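Phosphatidylinositol-specific phospholipase C (PDB 2PLC) is a bacterial enzyme of the phosphatidylinositol-specific phospholipase C family, whose X domain belongs to the TIM-barrel clan. Local coordinates at residues A[63-67]-A[106-110]. Numbering follows the deposited sequence.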
loop_
_atom_site.group_PDB
_atom_site.type_symbol
_atom_site.label_atom_id
_atom_site.label_comp_id
_atom_site.label_asym_id
_atom_site.label_seq_id
_atom_site.Cartn_x
_atom_site.Cartn_y
_atom_site.Cartn_z
ATOM N N ILE A 63 3.844 2.091 5.214
ATOM C CA ILE A 63 4.869 2.183 6.250
ATOM C C ILE A 63 5.001 3.585 6.837
ATOM O O ILE A 63 5.221 4.554 6.113
ATOM C CB ILE A 63 6.237 1.736 5.684
ATOM C CG1 ILE A 63 6.108 0.369 4.997
ATOM C CG2 ILE A 63 7.290 1.679 6.792
ATOM C CD1 ILE A 63 5.704 -0.758 5.915
ATOM N N ARG A 64 4.877 3.683 8.158
ATOM C CA ARG A 64 4.975 4.968 8.851
ATOM C C ARG A 64 6.249 4.963 9.695
ATOM O O ARG A 64 6.447 4.061 10.515
ATOM C CB ARG A 64 3.771 5.167 9.770
ATOM C CG ARG A 64 2.448 4.623 9.246
ATOM C CD ARG A 64 1.846 5.503 8.178
ATOM N NE ARG A 64 0.519 5.035 7.773
ATOM C CZ ARG A 64 -0.625 5.449 8.312
ATOM N NH1 ARG A 64 -0.616 6.342 9.293
ATOM N NH2 ARG A 64 -1.783 4.999 7.848
ATOM N N ALA A 65 7.090 5.983 9.525
ATOM C CA ALA A 65 8.348 6.071 10.263
ATOM C C ALA A 65 8.685 7.475 10.758
ATOM O O ALA A 65 8.066 8.454 10.345
ATOM C CB ALA A 65 9.491 5.547 9.392
ATOM N N LYS A 66 9.661 7.554 11.663
ATOM C CA LYS A 66 10.138 8.826 12.211
ATOM C C LYS A 66 11.622 8.979 11.869
ATOM O O LYS A 66 12.263 7.997 11.488
ATOM C CB LYS A 66 9.908 8.890 13.718
ATOM C CG LYS A 66 8.446 9.064 14.079
ATOM C CD LYS A 66 8.257 9.364 15.554
ATOM C CE LYS A 66 6.792 9.592 15.873
ATOM N NZ LYS A 66 6.567 9.735 17.333
ATOM N N ASP A 67 12.171 10.188 12.000
ATOM C CA ASP A 67 13.575 10.427 11.644
ATOM C C ASP A 67 14.649 9.603 12.367
ATOM O O ASP A 67 15.823 9.648 11.998
ATOM C CB ASP A 67 13.924 11.931 11.615
ATOM C CG ASP A 67 13.768 12.620 12.964
ATOM O OD1 ASP A 67 13.538 11.943 13.989
ATOM O OD2 ASP A 67 13.883 13.864 12.992
ATOM N N LYS A 106 5.445 7.203 4.932
ATOM C CA LYS A 106 4.983 8.422 5.573
ATOM C C LYS A 106 5.837 8.897 6.746
ATOM O O LYS A 106 6.317 8.100 7.551
ATOM C CB LYS A 106 3.546 8.219 6.043
ATOM C CG LYS A 106 2.883 9.468 6.556
ATOM C CD LYS A 106 1.508 9.167 7.120
ATOM C CE LYS A 106 0.766 10.457 7.435
ATOM N NZ LYS A 106 1.584 11.358 8.298
ATOM N N ASP A 107 6.034 10.213 6.804
ATOM C CA ASP A 107 6.780 10.873 7.871
ATOM C C ASP A 107 5.742 11.006 8.987
ATOM O O ASP A 107 4.849 11.853 8.921
ATOM C CB ASP A 107 7.237 12.258 7.387
ATOM C CG ASP A 107 8.074 13.017 8.417
ATOM O OD1 ASP A 107 8.254 12.530 9.558
ATOM O OD2 ASP A 107 8.555 14.122 8.069
ATOM N N GLU A 108 5.845 10.140 9.990
ATOM C CA GLU A 108 4.901 10.117 11.107
ATOM C C GLU A 108 4.899 11.369 11.991
ATOM O O GLU A 108 4.072 11.497 12.895
ATOM C CB GLU A 108 5.142 8.857 11.953
ATOM C CG GLU A 108 3.976 8.426 12.841
ATOM C CD GLU A 108 2.730 7.991 12.070
ATOM O OE1 GLU A 108 2.706 8.080 10.823
ATOM O OE2 GLU A 108 1.759 7.559 12.727
ATOM N N GLN A 109 5.787 12.311 11.698
ATOM C CA GLN A 109 5.870 13.536 12.480
ATOM C C GLN A 109 6.113 14.733 11.556
ATOM O O GLN A 109 7.064 15.494 11.746
ATOM C CB GLN A 109 7.000 13.397 13.500
ATOM C CG GLN A 109 6.923 14.352 14.666
ATOM C CD GLN A 109 7.954 14.029 15.728
ATOM O OE1 GLN A 109 9.143 13.886 15.431
ATOM N NE2 GLN A 109 7.501 13.891 16.973
ATOM N N ASN A 110 5.233 14.892 10.567
ATOM C CA ASN A 110 5.324 15.973 9.580
ATOM C C ASN A 110 5.532 17.363 10.169
ATOM O O ASN A 110 4.598 17.979 10.688
ATOM C CB ASN A 110 4.089 15.983 8.671
ATOM C CG ASN A 110 4.170 14.953 7.562
ATOM O OD1 ASN A 110 5.195 14.826 6.892
ATOM N ND2 ASN A 110 3.083 14.215 7.356
HETATM O O HOH W 1 10.225 12.526 12.035
#
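Three backbone hydrogen bonds join the ends of two parallel strands, 60-65 and 101-107. Lys106 N donates to Ile63 O (2.9 Å), Ala65 N to Lys106 O (3.0 Å), and Glu108 N to Ala65 O (2.8 Å), so both Ala65 N and Ala65 O are satisfied and the ladder runs one residue past the end of strand 101-107. Arg64 and Lys106 form a bridge on one face, where their CD atoms pack 3.8 Å apart; Ala65 and Asp107 face the other way, against Phe115 of helix 114-125. Parallel neighbours linked through an intervening helix, here 82-95, are the beta-alpha-beta unit of the TIM-barrel clan, and this contact lies at the strands' C-terminal ends, where both segments turn into loops. In the second loop Asp107 OD1 accepts from Gln109 N (3.3 Å), an Asx turn, and also accepts a hydrogen bond from a water (3.2 Å from OD1) that in turn accepts from Asp67 N (3.0 Å), bridging the segments beyond the last direct bond. Charges are settled mostly elsewhere: Arg64 NE forms a salt bridge with Asp62, and Arg64 NH1 stays 4.0 Å from Glu108 OE1, too far for one. Gly74 serves both Glu108, whose OE2 accepts from Gly74 N, and Lys66, whose NZ donates to Gly74 O while the ammonium makes a cation-pi contact with Tyr72. Lys106 NZ reaches Asp107 O only weakly (3.4 Å).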